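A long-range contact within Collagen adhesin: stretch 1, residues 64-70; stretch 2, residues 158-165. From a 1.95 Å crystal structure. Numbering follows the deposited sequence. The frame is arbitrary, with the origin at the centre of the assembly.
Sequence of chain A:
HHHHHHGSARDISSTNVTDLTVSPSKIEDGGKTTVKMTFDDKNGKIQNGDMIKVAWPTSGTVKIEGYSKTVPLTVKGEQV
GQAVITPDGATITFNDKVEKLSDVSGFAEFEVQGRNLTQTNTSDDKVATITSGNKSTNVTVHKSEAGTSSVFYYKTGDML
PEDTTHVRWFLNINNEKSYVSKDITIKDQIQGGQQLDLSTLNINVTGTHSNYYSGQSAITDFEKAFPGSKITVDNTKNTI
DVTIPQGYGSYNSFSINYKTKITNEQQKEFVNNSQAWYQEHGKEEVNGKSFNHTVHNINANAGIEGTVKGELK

Stretch 1 (64-70) IEGYSKT
Stretch 2 158-165: DMLPEDTT

A recurring principle in long-range packing is that one well-placed carbonyl can anchor two segments that share no sheet, leaving side chains to fill in around it. Collagen adhesin offers a compact example, in which residues at least 92 positions apart bury 426 Å² between them. Stretch 1 arrives as a strand through G66, breaks into a loop at Y67 and S68 (phi/psi -67/126 and -61/109), and resumes extended structure at K69 (-142/148). Its partner turns at P161 and E162 (-61/-29 and -82/-24), and a weak backbone bond from D163 N to L160 O, 3.2 Å, spans this bend. The register is set by Y67 opposite P161, CA to CA 4.0 Å, followed by S68 and E162 at 5.6 Å, so the two chains run locally in the same general direction. At the first pair backbone meets backbone, with Y67 CA 3.6 Å from P161 O; at the next, the S68 hydroxyl enters the gap.

The anchor is P161 O. It accepts from S68 N at 2.9 Å, with an N-H...O angle of 142°, and from S68 OG at 2.7 Å. The serine CB points toward the other stretch, and chi1 in the m well (-61°) brings the hydroxyl onto the same oxygen that its own amide reaches. A short side chain with a donor one atom beyond CB suits this tight approach. G66 O lies 3.4 Å from P161 O, but both are acceptors and no bond joins them.

P161 loses the most surface of any residue here, 104 Å². Its CA-to-CB bond runs sideways and its rigid ring, with C-gamma exo pucker, offers a compact apolar surface to E65 and Y67, with P161 CB about 4.0 Å from G66 O. Y67 also leaves its backbone sideways, yet chi1 of -69° (m) and chi2 of 96° swing the ring alongside stretch 2, so that CE2 comes 4.2 Å from P161 CG in an apolar contact. The carbonyls of M159 and L160 lie at the ring edge, near its plane, with Y67 CE2 3.3 Å from M159 O. The M159 side chain starts toward stretch 1, but chi1 t and chi2 t (-162°, -180°) carry its end away.

E65 points toward stretch 2 with chi angles m, t and 62°, laying its chain past the proline so that OE1 is 3.4 Å from P161 CG. This also brings E65 OE1 within 4.2 Å of E162 OE1, a pairing of like charges. Water 1 mediates, donating to E65 OE1 at 2.7 Å and weakly to E162 OE1 at 3.5 Å. E162 has its CB directed away, and chi1 p (54°) with chi2 off-well at -95° brings its carboxylate back to this water.

At the far end T164 points toward stretch 1 with chi1 t (-166°), placing CG2 3.2 Å from S68 O; threonine suits the site by pairing this methyl with a hydroxyl for water 2. K69 starts sideways, bends through m, m and then extends t, t, bringing CE to 3.9 Å from T164 OG1. Water 2 accepts from K69 NZ at 2.9 Å and hydrogen-bonds T164 OG1 at 2.7 Å, bridging the two side chains.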

# COMPACT_ATOMS: atom_id res chain seq x y z
N ILE A 64 -2.91 -12.78 -2.17
CA ILE A 64 -3.81 -11.70 -1.80
C ILE A 64 -3.36 -11.10 -0.46
O ILE A 64 -3.18 -11.82 0.52
CB ILE A 64 -5.29 -12.17 -1.73
CG1 ILE A 64 -5.76 -12.74 -3.08
CG2 ILE A 64 -6.21 -11.04 -1.24
CD1 ILE A 64 -5.77 -11.74 -4.24
N GLU A 65 -3.17 -9.79 -0.44
CA GLU A 65 -2.71 -9.08 0.75
C GLU A 65 -3.72 -8.03 1.20
O GLU A 65 -3.95 -7.04 0.51
CB GLU A 65 -1.34 -8.44 0.50
CG GLU A 65 -0.23 -9.43 0.17
CD GLU A 65 1.11 -8.75 -0.08
OE1 GLU A 65 1.64 -8.09 0.84
OE2 GLU A 65 1.64 -8.88 -1.21
N GLY A 66 -4.32 -8.26 2.37
CA GLY A 66 -5.29 -7.34 2.94
C GLY A 66 -4.63 -6.15 3.60
O GLY A 66 -3.79 -6.32 4.49
N TYR A 67 -5.00 -4.95 3.17
CA TYR A 67 -4.46 -3.72 3.74
C TYR A 67 -4.92 -3.55 5.19
O TYR A 67 -6.11 -3.59 5.48
CB TYR A 67 -4.86 -2.50 2.90
CG TYR A 67 -4.20 -2.44 1.54
CD1 TYR A 67 -4.85 -2.92 0.41
CD2 TYR A 67 -2.93 -1.90 1.39
CE1 TYR A 67 -4.25 -2.87 -0.85
CE2 TYR A 67 -2.31 -1.84 0.14
CZ TYR A 67 -2.98 -2.33 -0.97
OH TYR A 67 -2.38 -2.27 -2.21
N SER A 68 -3.95 -3.36 6.09
CA SER A 68 -4.19 -3.33 7.53
C SER A 68 -5.12 -2.20 7.97
O SER A 68 -4.75 -1.03 7.94
CB SER A 68 -2.86 -3.25 8.30
OG SER A 68 -2.05 -4.39 8.04
N LYS A 69 -6.34 -2.57 8.36
CA LYS A 69 -7.34 -1.61 8.82
C LYS A 69 -8.17 -2.16 9.99
O LYS A 69 -8.40 -3.37 10.08
CB LYS A 69 -8.27 -1.20 7.67
CG LYS A 69 -7.71 -0.14 6.73
CD LYS A 69 -7.77 1.25 7.33
CE LYS A 69 -7.20 2.29 6.38
NZ LYS A 69 -7.26 3.66 6.96
N THR A 70 -8.60 -1.26 10.87
CA THR A 70 -9.46 -1.61 12.00
C THR A 70 -10.69 -0.71 12.01
O THR A 70 -10.61 0.47 12.35
CB THR A 70 -8.70 -1.52 13.35
OG1 THR A 70 -7.45 -2.21 13.25
CG2 THR A 70 -9.52 -2.13 14.47
N ASP A 158 3.87 3.64 -3.29
CA ASP A 158 2.78 2.74 -2.91
C ASP A 158 2.59 2.66 -1.39
O ASP A 158 3.40 3.20 -0.63
CB ASP A 158 3.01 1.34 -3.50
CG ASP A 158 4.29 0.69 -3.01
OD1 ASP A 158 4.30 0.16 -1.88
OD2 ASP A 158 5.29 0.70 -3.76
N MET A 159 1.52 2.00 -0.97
CA MET A 159 1.25 1.77 0.45
C MET A 159 1.31 0.28 0.75
O MET A 159 0.67 -0.53 0.07
CB MET A 159 -0.12 2.35 0.83
CG MET A 159 -0.31 2.56 2.33
SD MET A 159 -1.93 3.23 2.76
CE MET A 159 -1.81 4.90 2.13
N LEU A 160 2.09 -0.08 1.77
CA LEU A 160 2.25 -1.48 2.18
C LEU A 160 1.01 -2.04 2.88
O LEU A 160 0.41 -1.35 3.71
CB LEU A 160 3.49 -1.64 3.08
CG LEU A 160 4.68 -2.47 2.59
CD1 LEU A 160 4.89 -2.40 1.08
CD2 LEU A 160 5.95 -2.07 3.34
N PRO A 161 0.63 -3.28 2.54
CA PRO A 161 -0.50 -3.97 3.17
C PRO A 161 -0.32 -4.20 4.67
O PRO A 161 -1.30 -4.26 5.41
CB PRO A 161 -0.54 -5.32 2.44
CG PRO A 161 0.15 -5.07 1.14
CD PRO A 161 1.24 -4.10 1.48
N GLU A 162 0.94 -4.32 5.11
CA GLU A 162 1.24 -4.50 6.53
C GLU A 162 1.27 -3.19 7.32
O GLU A 162 1.06 -3.19 8.54
CB GLU A 162 2.56 -5.28 6.72
CG GLU A 162 3.78 -4.69 6.01
CD GLU A 162 4.05 -5.33 4.65
OE1 GLU A 162 3.08 -5.61 3.91
OE2 GLU A 162 5.24 -5.54 4.33
N ASP A 163 1.51 -2.08 6.63
CA ASP A 163 1.59 -0.77 7.26
C ASP A 163 0.87 0.31 6.46
O ASP A 163 1.37 0.79 5.44
CB ASP A 163 3.06 -0.38 7.49
CG ASP A 163 3.22 0.82 8.42
OD1 ASP A 163 2.37 1.01 9.31
OD2 ASP A 163 4.21 1.56 8.25
N THR A 164 -0.33 0.68 6.92
CA THR A 164 -1.16 1.68 6.24
C THR A 164 -0.84 3.11 6.67
O THR A 164 -1.26 4.07 6.02
CB THR A 164 -2.67 1.39 6.44
OG1 THR A 164 -3.43 2.19 5.52
CG2 THR A 164 -3.12 1.71 7.87
N THR A 165 -0.09 3.25 7.77
CA THR A 165 0.22 4.56 8.34
C THR A 165 1.32 5.31 7.58
O THR A 165 1.50 6.51 7.76
CB THR A 165 0.61 4.46 9.83
OG1 THR A 165 1.67 3.51 10.00
CG2 THR A 165 -0.58 4.04 10.68
O HOH W 1 3.70 -6.32 0.57
O HOH W 2 -4.65 4.58 6.07